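Local atomic coordinates of type IV pilus biogenesis factor PilY1 (Pseudomonas aeruginosa, PDB entry 3HX6), a protein that primes type IV pilus assembly and supports twitching motility and host-cell adhesion, with calcium binding and release apparently essential for that motility. Residues Thr411-Ser416 against Ser477-Gly482; Leu461-Thr466 against Gly528-Ser533; Gly489-Thr494 against Asn516-Gly521; Thr494-Ala499 against Glu547-Asn552. The protein carries 3 engineered substitutions. All blocks are in the same frame, centred on the assembly; numbering follows the deposited sequence.

Contact 1. Residues Thr411-Ser416 against Ser477-Gly482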
loop_
_atom_site.group_PDB
_atom_site.type_symbol
_atom_site.label_atom_id
_atom_site.label_comp_id
_atom_site.label_asym_id
_atom_site.label_seq_id
_atom_site.Cartn_x
_atom_site.Cartn_y
_atom_site.Cartn_z
ATOM N N THR A 411 -1.131 -25.595 -10.513
ATOM C CA THR A 411 -1.715 -26.830 -10.013
ATOM C C THR A 411 -2.488 -26.327 -8.796
ATOM O O THR A 411 -1.927 -25.674 -7.913
ATOM C CB THR A 411 -0.651 -27.871 -9.590
ATOM O OG1 THR A 411 0.069 -27.390 -8.453
ATOM C CG2 THR A 411 0.322 -28.123 -10.727
ATOM N N ILE A 412 -3.781 -26.612 -8.766
ATOM C CA ILE A 412 -4.626 -26.139 -7.687
ATOM C C ILE A 412 -5.358 -27.250 -6.968
ATOM O O ILE A 412 -5.344 -28.413 -7.383
ATOM C CB ILE A 412 -5.660 -25.125 -8.227
ATOM C CG1 ILE A 412 -6.517 -25.760 -9.326
ATOM C CG2 ILE A 412 -4.942 -23.926 -8.837
ATOM C CD1 ILE A 412 -7.584 -26.709 -8.843
ATOM N N ARG A 413 -5.995 -26.878 -5.870
ATOM C CA ARG A 413 -6.781 -27.814 -5.099
ATOM C C ARG A 413 -8.094 -27.137 -4.764
ATOM O O ARG A 413 -8.148 -25.918 -4.589
ATOM C CB ARG A 413 -6.044 -28.223 -3.825
ATOM C CG ARG A 413 -4.947 -29.239 -4.073
ATOM C CD ARG A 413 -4.219 -29.642 -2.796
ATOM N NE ARG A 413 -3.183 -30.632 -3.078
ATOM C CZ ARG A 413 -2.302 -31.064 -2.184
ATOM N NH1 ARG A 413 -2.328 -30.588 -0.945
ATOM N NH2 ARG A 413 -1.401 -31.976 -2.526
ATOM N N ILE A 414 -9.158 -27.928 -4.722
ATOM C CA ILE A 414 -10.477 -27.413 -4.388
ATOM C C ILE A 414 -10.914 -28.078 -3.099
ATOM O O ILE A 414 -10.752 -29.285 -2.922
ATOM C CB ILE A 414 -11.517 -27.718 -5.500
ATOM C CG1 ILE A 414 -11.206 -26.876 -6.741
ATOM C CG2 ILE A 414 -12.930 -27.418 -5.010
ATOM C CD1 ILE A 414 -10.571 -27.680 -7.844
ATOM N N ALA A 415 -11.454 -27.275 -2.193
ATOM C CA ALA A 415 -11.909 -27.775 -0.909
ATOM C C ALA A 415 -13.425 -27.834 -0.894
ATOM O O ALA A 415 -14.087 -27.155 -1.678
ATOM C CB ALA A 415 -11.415 -26.855 0.209
ATOM N N SER A 416 -13.963 -28.648 0.006
ATOM C CA SER A 416 -15.404 -28.784 0.173
ATOM C C SER A 416 -15.910 -27.478 0.774
ATOM O O SER A 416 -15.113 -26.614 1.162
ATOM C CB SER A 416 -15.718 -29.939 1.126
ATOM O OG SER A 416 -15.059 -29.764 2.375
ATOM N N SER A 477 7.424 -29.721 -1.204
ATOM C CA SER A 477 6.583 -28.884 -2.050
ATOM C C SER A 477 5.675 -28.046 -1.157
ATOM O O SER A 477 5.276 -28.479 -0.076
ATOM C CB SER A 477 5.749 -29.743 -3.005
ATOM O OG SER A 477 4.844 -30.572 -2.304
ATOM N N ASN A 478 5.352 -26.846 -1.614
ATOM C CA ASN A 478 4.527 -25.936 -0.840
ATOM C C ASN A 478 3.181 -25.617 -1.451
ATOM O O ASN A 478 3.073 -25.318 -2.641
ATOM C CB ASN A 478 5.280 -24.628 -0.609
ATOM C CG ASN A 478 6.463 -24.789 0.323
ATOM O OD1 ASN A 478 7.493 -24.150 0.139
ATOM N ND2 ASN A 478 6.315 -25.633 1.341
ATOM N N TRP A 479 2.156 -25.674 -0.611
ATOM C CA TRP A 479 0.803 -25.355 -1.024
ATOM C C TRP A 479 0.285 -24.187 -0.200
ATOM O O TRP A 479 0.326 -24.217 1.030
ATOM C CB TRP A 479 -0.123 -26.558 -0.840
ATOM C CG TRP A 479 -0.013 -27.554 -1.934
ATOM C CD1 TRP A 479 0.878 -28.580 -2.027
ATOM C CD2 TRP A 479 -0.805 -27.598 -3.127
ATOM N NE1 TRP A 479 0.690 -29.266 -3.205
ATOM C CE2 TRP A 479 -0.337 -28.682 -3.898
ATOM C CE3 TRP A 479 -1.864 -26.824 -3.617
ATOM C CZ2 TRP A 479 -0.896 -29.017 -5.137
ATOM C CZ3 TRP A 479 -2.419 -27.155 -4.848
ATOM C CH2 TRP A 479 -1.932 -28.245 -5.594
ATOM N N THR A 480 -0.186 -23.157 -0.891
ATOM C CA THR A 480 -0.741 -21.975 -0.249
ATOM C C THR A 480 -2.254 -22.105 -0.314
ATOM O O THR A 480 -2.807 -22.377 -1.377
ATOM C CB THR A 480 -0.331 -20.686 -0.992
ATOM O OG1 THR A 480 1.094 -20.554 -0.969
ATOM C CG2 THR A 480 -0.958 -19.465 -0.330
ATOM N N TYR A 481 -2.921 -21.923 0.819
ATOM C CA TYR A 481 -4.375 -22.032 0.869
ATOM C C TYR A 481 -5.041 -20.755 1.347
ATOM O O TYR A 481 -4.474 -19.995 2.125
ATOM C CB TYR A 481 -4.813 -23.162 1.813
ATOM C CG TYR A 481 -4.367 -24.562 1.433
ATOM C CD1 TYR A 481 -3.186 -25.103 1.943
ATOM C CD2 TYR A 481 -5.144 -25.356 0.589
ATOM C CE1 TYR A 481 -2.790 -26.406 1.631
ATOM C CE2 TYR A 481 -4.761 -26.661 0.264
ATOM C CZ TYR A 481 -3.584 -27.179 0.790
ATOM O OH TYR A 481 -3.203 -28.465 0.476
ATOM N N GLY A 482 -6.261 -20.542 0.873
ATOM C CA GLY A 482 -7.058 -19.401 1.278
ATOM C C GLY A 482 -8.387 -20.046 1.623
ATOM O O GLY A 482 -9.122 -20.466 0.724
#
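T411, I412 and R413 meet W479 and Y481 inside a mixed beta sheet of the beta-propeller C-terminal domain of PilY1. The two strands are next-nearest neighbours in this sheet. Strand 521-524 lies between them, and their short axes run at 44° to each other. The contact is therefore made by long side chains that reach across the middle strand. T411 comes first. Its OG1 packs 3.6 Å from W479 CH2, and its hydrogen bond goes to E523. The carbonyl oxygen of T411 comes within 3.4 Å of W479 CZ3. I412 turns its side chain away, and only its backbone borders the indole, at the ring edge. R413 carries most of the contact. Its chain is extended from CG to NE and lies across one face of W479. CD sits over the six-membered ring, 3.7 Å from the W479 centroid, as a CH-pi contact. CZ sits over the five-membered ring, 3.7 Å from that W479 centroid, as a cation-pi contact. The guanidinium is tilted by only 13° from the indole, so the stack is nearly flat. E447 takes a salt bridge from R413 NH1 and a hydrogen bond with the Y481 hydroxyl. Q400 accepts from R413 NE. These bonds and the stack together hold the guanidinium flat, and E447 probably offsets its buried charge. At the edge of the group, close to its plane, R413 NH1 donates to Y481 OH at 2.7 Å, in a bond bent to 139° at the hydrogen.

Contact 2. Residues Leu461-Thr466 against Gly528-Ser533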
loop_
_atom_site.group_PDB
_atom_site.type_symbol
_atom_site.label_atom_id
_atom_site.label_comp_id
_atom_site.label_asym_id
_atom_site.label_seq_id
_atom_site.Cartn_x
_atom_site.Cartn_y
_atom_site.Cartn_z
ATOM N N LEU A 461 -5.269 -17.388 5.514
ATOM C CA LEU A 461 -4.253 -17.748 4.543
ATOM C C LEU A 461 -3.182 -18.583 5.225
ATOM O O LEU A 461 -2.695 -18.222 6.288
ATOM C CB LEU A 461 -3.645 -16.471 3.967
ATOM C CG LEU A 461 -4.673 -15.554 3.300
ATOM C CD1 LEU A 461 -4.128 -14.139 3.215
ATOM C CD2 LEU A 461 -5.017 -16.099 1.917
ATOM N N LEU A 462 -2.819 -19.704 4.618
ATOM C CA LEU A 462 -1.812 -20.566 5.207
ATOM C C LEU A 462 -0.984 -21.253 4.140
ATOM O O LEU A 462 -1.392 -21.360 2.985
ATOM C CB LEU A 462 -2.470 -21.629 6.091
ATOM C CG LEU A 462 -3.464 -22.550 5.374
ATOM C CD1 LEU A 462 -3.383 -23.938 5.971
ATOM C CD2 LEU A 462 -4.878 -21.996 5.488
ATOM N N GLN A 463 0.190 -21.717 4.539
ATOM C CA GLN A 463 1.070 -22.416 3.629
ATOM C C GLN A 463 1.485 -23.707 4.292
ATOM O O GLN A 463 1.936 -23.719 5.436
ATOM C CB GLN A 463 2.317 -21.589 3.325
ATOM C CG GLN A 463 3.260 -22.265 2.345
ATOM C CD GLN A 463 4.612 -21.587 2.291
ATOM O OE1 GLN A 463 5.382 -21.625 3.256
ATOM N NE2 GLN A 463 4.907 -20.956 1.169
ATOM N N THR A 464 1.337 -24.798 3.564
ATOM C CA THR A 464 1.706 -26.093 4.087
ATOM C C THR A 464 2.969 -26.591 3.388
ATOM O O THR A 464 3.350 -26.092 2.325
ATOM C CB THR A 464 0.607 -27.099 3.824
ATOM O OG1 THR A 464 0.903 -28.314 4.513
ATOM C CG2 THR A 464 0.529 -27.378 2.344
ATOM N N ILE A 465 3.613 -27.583 3.987
ATOM C CA ILE A 465 4.804 -28.150 3.393
ATOM C C ILE A 465 4.652 -29.663 3.319
ATOM O O ILE A 465 4.145 -30.305 4.243
ATOM C CB ILE A 465 6.080 -27.770 4.194
ATOM C CG1 ILE A 465 7.324 -28.251 3.437
ATOM C CG2 ILE A 465 6.027 -28.378 5.591
ATOM C CD1 ILE A 465 8.629 -27.806 4.048
ATOM N N THR A 466 5.062 -30.223 2.193
ATOM C CA THR A 466 4.982 -31.657 1.991
ATOM C C THR A 466 6.373 -32.168 1.658
ATOM O O THR A 466 6.869 -31.959 0.554
ATOM C CB THR A 466 4.030 -32.009 0.831
ATOM O OG1 THR A 466 2.724 -31.498 1.115
ATOM C CG2 THR A 466 3.952 -33.525 0.644
ATOM N N GLY A 528 9.289 -20.292 1.256
ATOM C CA GLY A 528 9.532 -18.881 1.477
ATOM C C GLY A 528 8.583 -18.309 2.514
ATOM O O GLY A 528 8.582 -17.102 2.767
ATOM N N GLY A 529 7.776 -19.179 3.118
ATOM C CA GLY A 529 6.822 -18.744 4.122
ATOM C C GLY A 529 5.788 -17.818 3.513
ATOM O O GLY A 529 5.832 -17.540 2.317
ATOM N N LEU A 530 4.844 -17.348 4.321
ATOM C CA LEU A 530 3.826 -16.438 3.817
ATOM C C LEU A 530 3.897 -15.077 4.487
ATOM O O LEU A 530 4.041 -14.971 5.705
ATOM C CB LEU A 530 2.417 -17.011 4.009
ATOM C CG LEU A 530 1.928 -18.118 3.075
ATOM C CD1 LEU A 530 0.439 -18.328 3.307
ATOM C CD2 LEU A 530 2.175 -17.742 1.624
ATOM N N THR A 531 3.797 -14.038 3.672
ATOM C CA THR A 531 3.819 -12.671 4.159
ATOM C C THR A 531 2.647 -11.948 3.524
ATOM O O THR A 531 2.296 -12.207 2.375
ATOM C CB THR A 531 5.123 -11.946 3.771
ATOM O OG1 THR A 531 6.236 -12.584 4.408
ATOM C CG2 THR A 531 5.071 -10.494 4.213
ATOM N N LEU A 532 2.032 -11.053 4.282
ATOM C CA LEU A 532 0.899 -10.291 3.786
ATOM C C LEU A 532 1.351 -8.850 3.639
ATOM O O LEU A 532 1.900 -8.270 4.571
ATOM C CB LEU A 532 -0.273 -10.395 4.773
ATOM C CG LEU A 532 -1.617 -9.713 4.477
ATOM C CD1 LEU A 532 -1.502 -8.222 4.677
ATOM C CD2 LEU A 532 -2.066 -10.035 3.067
ATOM N N SER A 533 1.139 -8.280 2.458
ATOM C CA SER A 533 1.526 -6.898 2.207
ATOM C C SER A 533 0.506 -6.226 1.302
ATOM O O SER A 533 -0.525 -6.807 0.968
ATOM C CB SER A 533 2.912 -6.835 1.560
ATOM O OG SER A 533 2.901 -7.430 0.273
#
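Q463 and L530 form the closest backbone pair, with their CA atoms 6.6 Å apart. The two segments run roughly antiparallel and diverge on both sides of this point. They are too far apart there to pair as neighbouring strands, so side chains fill the gap. L530 is the main one. Its CG is anti to the carbonyl carbon (chi1 -76°), and the side chain points at strand 459-466. CD1 of L530 rests on the peptide backbone, 3.4 Å from L462 C, while the L462 side chain faces away. L530 CG packs 3.5 Å from Q463 CB. Beyond CG the Q463 chain is extended and carries its amide along the loop 528-529. Q463 OE1 approaches the bare CA of G529, at 3.3 Å. The positive phi of G529 (64°) suits glycine. L461, L530 and L532 all touch I454 of the neighbouring strand 454-456, which extends this apolar patch. The arrangement is a loop packed on the face of a strand. It lies near the 454-456 edge of the large mixed sheet, where the loop entering strand 531-535 of the small antiparallel sheet rests on strand 459-466.

Contact 3. Residues Gly489-Thr494 against Asn516-Gly521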
loop_
_atom_site.group_PDB
_atom_site.type_symbol
_atom_site.label_atom_id
_atom_site.label_comp_id
_atom_site.label_asym_id
_atom_site.label_seq_id
_atom_site.Cartn_x
_atom_site.Cartn_y
_atom_site.Cartn_z
ATOM N N GLY A 489 -13.681 -24.452 5.038
ATOM C CA GLY A 489 -13.854 -24.868 3.657
ATOM C C GLY A 489 -13.654 -23.772 2.629
ATOM O O GLY A 489 -13.085 -22.715 2.913
ATOM N N ARG A 490 -14.140 -24.035 1.423
ATOM C CA ARG A 490 -14.033 -23.108 0.309
ATOM C C ARG A 490 -14.824 -21.833 0.563
ATOM O O ARG A 490 -15.971 -21.886 1.006
ATOM C CB ARG A 490 -14.560 -23.793 -0.955
ATOM C CG ARG A 490 -14.635 -22.935 -2.196
ATOM C CD ARG A 490 -15.817 -23.396 -3.043
ATOM N NE ARG A 490 -15.863 -24.847 -3.084
ATOM C CZ ARG A 490 -16.960 -25.568 -3.275
ATOM N NH1 ARG A 490 -18.131 -24.980 -3.456
ATOM N NH2 ARG A 490 -16.876 -26.888 -3.254
ATOM N N THR A 491 -14.211 -20.690 0.277
ATOM C CA THR A 491 -14.876 -19.401 0.435
ATOM C C THR A 491 -15.961 -19.303 -0.635
ATOM O O THR A 491 -15.916 -20.031 -1.629
ATOM C CB THR A 491 -13.883 -18.249 0.226
ATOM O OG1 THR A 491 -13.109 -18.519 -0.950
ATOM C CG2 THR A 491 -12.938 -18.111 1.430
ATOM N N SER A 492 -16.933 -18.414 -0.438
ATOM C CA SER A 492 -18.000 -18.244 -1.412
ATOM C C SER A 492 -17.592 -17.178 -2.427
ATOM O O SER A 492 -18.347 -16.835 -3.332
ATOM C CB SER A 492 -19.308 -17.842 -0.717
ATOM O OG SER A 492 -19.167 -16.613 -0.027
ATOM N N PHE A 493 -16.383 -16.660 -2.267
ATOM C CA PHE A 493 -15.855 -15.646 -3.167
ATOM C C PHE A 493 -14.451 -16.094 -3.546
ATOM O O PHE A 493 -13.830 -16.870 -2.817
ATOM C CB PHE A 493 -15.828 -14.293 -2.453
ATOM C CG PHE A 493 -15.107 -14.321 -1.134
ATOM C CD1 PHE A 493 -13.729 -14.145 -1.075
ATOM C CD2 PHE A 493 -15.805 -14.547 0.048
ATOM C CE1 PHE A 493 -13.056 -14.190 0.141
ATOM C CE2 PHE A 493 -15.145 -14.596 1.269
ATOM C CZ PHE A 493 -13.770 -14.418 1.318
ATOM N N THR A 494 -13.948 -15.635 -4.686
ATOM C CA THR A 494 -12.610 -16.039 -5.088
ATOM C C THR A 494 -11.602 -15.261 -4.246
ATOM O O THR A 494 -11.733 -14.051 -4.048
ATOM C CB THR A 494 -12.388 -15.850 -6.623
ATOM O OG1 THR A 494 -11.294 -14.960 -6.872
ATOM C CG2 THR A 494 -13.642 -15.338 -7.275
ATOM N N ASN A 516 -18.720 -23.299 -11.056
ATOM C CA ASN A 516 -17.658 -22.300 -10.991
ATOM C C ASN A 516 -17.408 -22.105 -9.506
ATOM O O ASN A 516 -18.270 -21.617 -8.771
ATOM C CB ASN A 516 -18.077 -20.979 -11.630
ATOM C CG ASN A 516 -18.148 -21.069 -13.137
ATOM O OD1 ASN A 516 -17.320 -21.731 -13.766
ATOM N ND2 ASN A 516 -19.129 -20.395 -13.727
ATOM N N VAL A 517 -16.217 -22.489 -9.074
ATOM C CA VAL A 517 -15.858 -22.425 -7.674
ATOM C C VAL A 517 -14.557 -21.673 -7.418
ATOM O O VAL A 517 -13.693 -21.584 -8.288
ATOM C CB VAL A 517 -15.753 -23.872 -7.132
ATOM C CG1 VAL A 517 -14.845 -23.940 -5.955
ATOM C CG2 VAL A 517 -17.139 -24.387 -6.775
ATOM N N ALA A 518 -14.433 -21.122 -6.215
ATOM C CA ALA A 518 -13.223 -20.416 -5.835
ATOM C C ALA A 518 -12.153 -21.478 -5.604
ATOM O O ALA A 518 -12.451 -22.570 -5.119
ATOM C CB ALA A 518 -13.457 -19.627 -4.556
ATOM N N VAL A 519 -10.917 -21.168 -5.972
ATOM C CA VAL A 519 -9.812 -22.100 -5.772
ATOM C C VAL A 519 -9.319 -21.873 -4.345
ATOM O O VAL A 519 -9.021 -20.745 -3.970
ATOM C CB VAL A 519 -8.660 -21.826 -6.765
ATOM C CG1 VAL A 519 -7.394 -22.585 -6.335
ATOM C CG2 VAL A 519 -9.082 -22.253 -8.169
ATOM N N SER A 520 -9.233 -22.936 -3.553
ATOM C CA SER A 520 -8.793 -22.782 -2.174
ATOM C C SER A 520 -7.298 -22.973 -1.985
ATOM O O SER A 520 -6.711 -22.426 -1.054
ATOM C CB SER A 520 -9.551 -23.754 -1.271
ATOM O OG SER A 520 -10.928 -23.437 -1.253
ATOM N N GLY A 521 -6.681 -23.745 -2.869
ATOM C CA GLY A 521 -5.259 -23.982 -2.742
ATOM C C GLY A 521 -4.519 -23.997 -4.064
ATOM O O GLY A 521 -5.078 -24.363 -5.098
HETATM O O HOH W 1 -11.368 -20.630 -0.724
#
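R490 reaches V517 through two features of its side chain. CG is anti to the backbone N (chi1 175°), and the chain then bends at chi2 and chi3. The bends lay the guanidinium against the valine. V517 CG2 sits over one face of the group, displaced toward its rim, 3.7 Å from R490 CZ. Nearer the backbone, R490 CA lies 3.5 Å from S520 OG. A518 fills the other half of the contact. Its CB points into the turn 491-494 and meets F493 O at 3.3 Å and T494 CA at 3.7 Å. That turn is braced from within, because T491 OG1 donates to F493 O at 2.6 Å. Water 1 ties the two segments together. It accepts from T491 N at 3.0 Å and is hydrogen-bonded to S520 OG at 2.9 Å. S520 and G521 form a classic beta bulge facing R413. Strand 408-415 lies alongside: V517 touches I414, S520 touches A415, and R490 NH2 is hydrogen-bonded to A415 O. V517 also pairs through its backbone with Y510. The loop after strand 477-483 thus packs on the chain running from the hairpin 510-511/516-517 into strand 521-524, beside strand 408-415 in the interior of the large mixed sheet.

Contact 4. Residues Thr494-Ala499 against Glu547-Asn552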
loop_
_atom_site.group_PDB
_atom_site.type_symbol
_atom_site.label_atom_id
_atom_site.label_comp_id
_atom_site.label_asym_id
_atom_site.label_seq_id
_atom_site.Cartn_x
_atom_site.Cartn_y
_atom_site.Cartn_z
ATOM N N THR A 494 -13.948 -15.635 -4.686
ATOM C CA THR A 494 -12.610 -16.039 -5.088
ATOM C C THR A 494 -11.602 -15.261 -4.246
ATOM O O THR A 494 -11.733 -14.051 -4.048
ATOM C CB THR A 494 -12.388 -15.850 -6.623
ATOM O OG1 THR A 494 -11.294 -14.960 -6.872
ATOM C CG2 THR A 494 -13.642 -15.338 -7.275
ATOM N N VAL A 495 -10.614 -15.979 -3.723
ATOM C CA VAL A 495 -9.612 -15.379 -2.854
ATOM C C VAL A 495 -8.345 -14.927 -3.560
ATOM O O VAL A 495 -7.879 -13.809 -3.347
ATOM C CB VAL A 495 -9.230 -16.368 -1.703
ATOM C CG1 VAL A 495 -8.922 -17.739 -2.279
ATOM C CG2 VAL A 495 -8.018 -15.850 -0.923
ATOM N N PHE A 496 -7.801 -15.789 -4.408
ATOM C CA PHE A 496 -6.559 -15.484 -5.099
ATOM C C PHE A 496 -6.690 -15.017 -6.538
ATOM O O PHE A 496 -7.534 -15.498 -7.289
ATOM C CB PHE A 496 -5.648 -16.719 -5.111
ATOM C CG PHE A 496 -5.341 -17.272 -3.752
ATOM C CD1 PHE A 496 -4.486 -16.600 -2.892
ATOM C CD2 PHE A 496 -5.898 -18.478 -3.341
ATOM C CE1 PHE A 496 -4.184 -17.120 -1.638
ATOM C CE2 PHE A 496 -5.605 -19.010 -2.087
ATOM C CZ PHE A 496 -4.744 -18.325 -1.234
ATOM N N ASP A 497 -5.846 -14.069 -6.916
ATOM C CA ASP A 497 -5.816 -13.641 -8.301
ATOM C C ASP A 497 -4.780 -14.586 -8.892
ATOM O O ASP A 497 -3.588 -14.295 -8.886
ATOM C CB ASP A 497 -5.336 -12.199 -8.462
ATOM C CG ASP A 497 -4.975 -11.875 -9.903
ATOM O OD1 ASP A 497 -5.664 -12.390 -10.813
ATOM O OD2 ASP A 497 -4.012 -11.111 -10.133
ATOM N N LEU A 498 -5.236 -15.733 -9.377
ATOM C CA LEU A 498 -4.341 -16.728 -9.954
ATOM C C LEU A 498 -3.999 -16.426 -11.403
ATOM O O LEU A 498 -3.073 -17.008 -11.964
ATOM C CB LEU A 498 -4.991 -18.108 -9.876
ATOM C CG LEU A 498 -5.371 -18.598 -8.479
ATOM C CD1 LEU A 498 -6.138 -19.907 -8.589
ATOM C CD2 LEU A 498 -4.106 -18.781 -7.646
ATOM N N ALA A 499 -4.753 -15.510 -12.000
ATOM C CA ALA A 499 -4.575 -15.154 -13.400
ATOM C C ALA A 499 -3.637 -13.982 -13.666
ATOM O O ALA A 499 -3.560 -13.500 -14.794
ATOM C CB ALA A 499 -5.934 -14.871 -14.015
ATOM N N GLU A 547 6.484 -15.731 -6.230
ATOM C CA GLU A 547 5.168 -15.209 -6.574
ATOM C C GLU A 547 4.416 -14.569 -5.415
ATOM O O GLU A 547 4.452 -15.043 -4.282
ATOM C CB GLU A 547 4.288 -16.321 -7.158
ATOM C CG GLU A 547 4.397 -16.536 -8.671
ATOM C CD GLU A 547 3.504 -15.597 -9.479
ATOM O OE1 GLU A 547 2.266 -15.646 -9.301
ATOM O OE2 GLU A 547 4.040 -14.815 -10.296
ATOM N N CYS A 548 3.741 -13.473 -5.727
ATOM C CA CYS A 548 2.907 -12.771 -4.772
ATOM C C CYS A 548 1.546 -12.879 -5.431
ATOM O O CYS A 548 1.443 -12.792 -6.655
ATOM C CB CYS A 548 3.279 -11.297 -4.670
ATOM S SG CYS A 548 4.758 -10.847 -3.706
ATOM N N LEU A 549 0.502 -13.079 -4.641
ATOM C CA LEU A 549 -0.830 -13.188 -5.211
ATOM C C LEU A 549 -1.759 -12.154 -4.597
ATOM O O LEU A 549 -1.904 -12.084 -3.377
ATOM C CB LEU A 549 -1.393 -14.590 -4.973
ATOM C CG LEU A 549 -0.570 -15.773 -5.493
ATOM C CD1 LEU A 549 -1.222 -17.070 -5.045
ATOM C CD2 LEU A 549 -0.471 -15.730 -7.009
ATOM N N THR A 550 -2.368 -11.333 -5.446
ATOM C CA THR A 550 -3.306 -10.340 -4.961
ATOM C C THR A 550 -4.418 -11.158 -4.312
ATOM O O THR A 550 -4.847 -12.172 -4.861
ATOM C CB THR A 550 -3.899 -9.503 -6.121
ATOM O OG1 THR A 550 -2.838 -8.870 -6.849
ATOM C CG2 THR A 550 -4.840 -8.430 -5.577
ATOM N N VAL A 551 -4.874 -10.736 -3.140
ATOM C CA VAL A 551 -5.922 -11.475 -2.456
ATOM C C VAL A 551 -7.155 -10.647 -2.134
ATOM O O VAL A 551 -7.092 -9.425 -1.999
ATOM C CB VAL A 551 -5.399 -12.100 -1.149
ATOM C CG1 VAL A 551 -4.386 -13.184 -1.464
ATOM C CG2 VAL A 551 -4.767 -11.028 -0.280
ATOM N N ASN A 552 -8.280 -11.336 -2.020
ATOM C CA ASN A 552 -9.543 -10.701 -1.695
ATOM C C ASN A 552 -10.012 -11.246 -0.350
ATOM O O ASN A 552 -10.462 -12.381 -0.253
ATOM C CB ASN A 552 -10.572 -10.992 -2.789
ATOM C CG ASN A 552 -11.957 -10.502 -2.431
ATOM O OD1 ASN A 552 -12.112 -9.488 -1.750
ATOM N ND2 ASN A 552 -12.977 -11.214 -2.906
HETATM O O HOH W 2 -1.812 -11.074 -8.271
#
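F496 is the apolar centre and meets L549 and V551 through the same ring atom, CD1. The F496 and V551 side chains lie side by side and point the same way, with F496 CD1 3.7 Å from V551 CG1. F496 CD1 also meets L549 CD1 at 3.9 Å. Within its own segment, V495 places CG2 over the centre of one face of the phenyl ring. L498 CD2 adds a looser contact to L549. V542 and L461 also touch F496, so the ring is buried among strands of two sheets.

The backbones meet around this core. F496 and V551 form a single antiparallel bridge and are a non-hydrogen-bonded pair. The flanking bonds are N552 N to V495 O, 2.8 Å, and D497 N to T550 O, 3.0 Å. V495 O also receives a CA-H contact from V551 CA at 3.2 Å.

The polar edge lies farther out. N552 has its CG anti to the backbone N (chi1 173°), which brings ND2 to T494 O for a weak bond of 3.3 Å. At the other end, water 2 donates to D497 OD2 at 2.9 Å and accepts from T550 N. The D497 carboxylate is also gripped by the backbone N atoms of Q501 and G502. D497 is the centre of an inverse gamma turn, and the chain leaves the bridge there.

C548 is disulfide-bonded to C543, which joins strand 548-550 covalently to its neighbour 539-543. The arrangement is an isolated antiparallel beta-bridge, formed by a loop at the C-terminal side of strand 548-550, an outermost strand of the small antiparallel sheet.

How the contacts relate
From the N terminus, contact 1 opens at 411-416 and closes at 477-482, joining two strands of the large mixed sheet. Contact 2 opens inside that loop, at 461-466, and closes later at 528-533, so the two cross. Contact 3 opens at 489-494, after contact 1 has closed, closes at 516-521 and is nested within contact 2. Contact 4 starts at T494, which it shares with contact 3. It closes last, at 547-552, and crosses both contacts 2 and 3. F496 of contact 4 touches residues of contacts 1, 2 and 3. Contacts 2 and 4 both reach the small three-stranded sheet. Contact 3 ties the loop after strand 477-483 to the chain between the hairpin and strand 521-524.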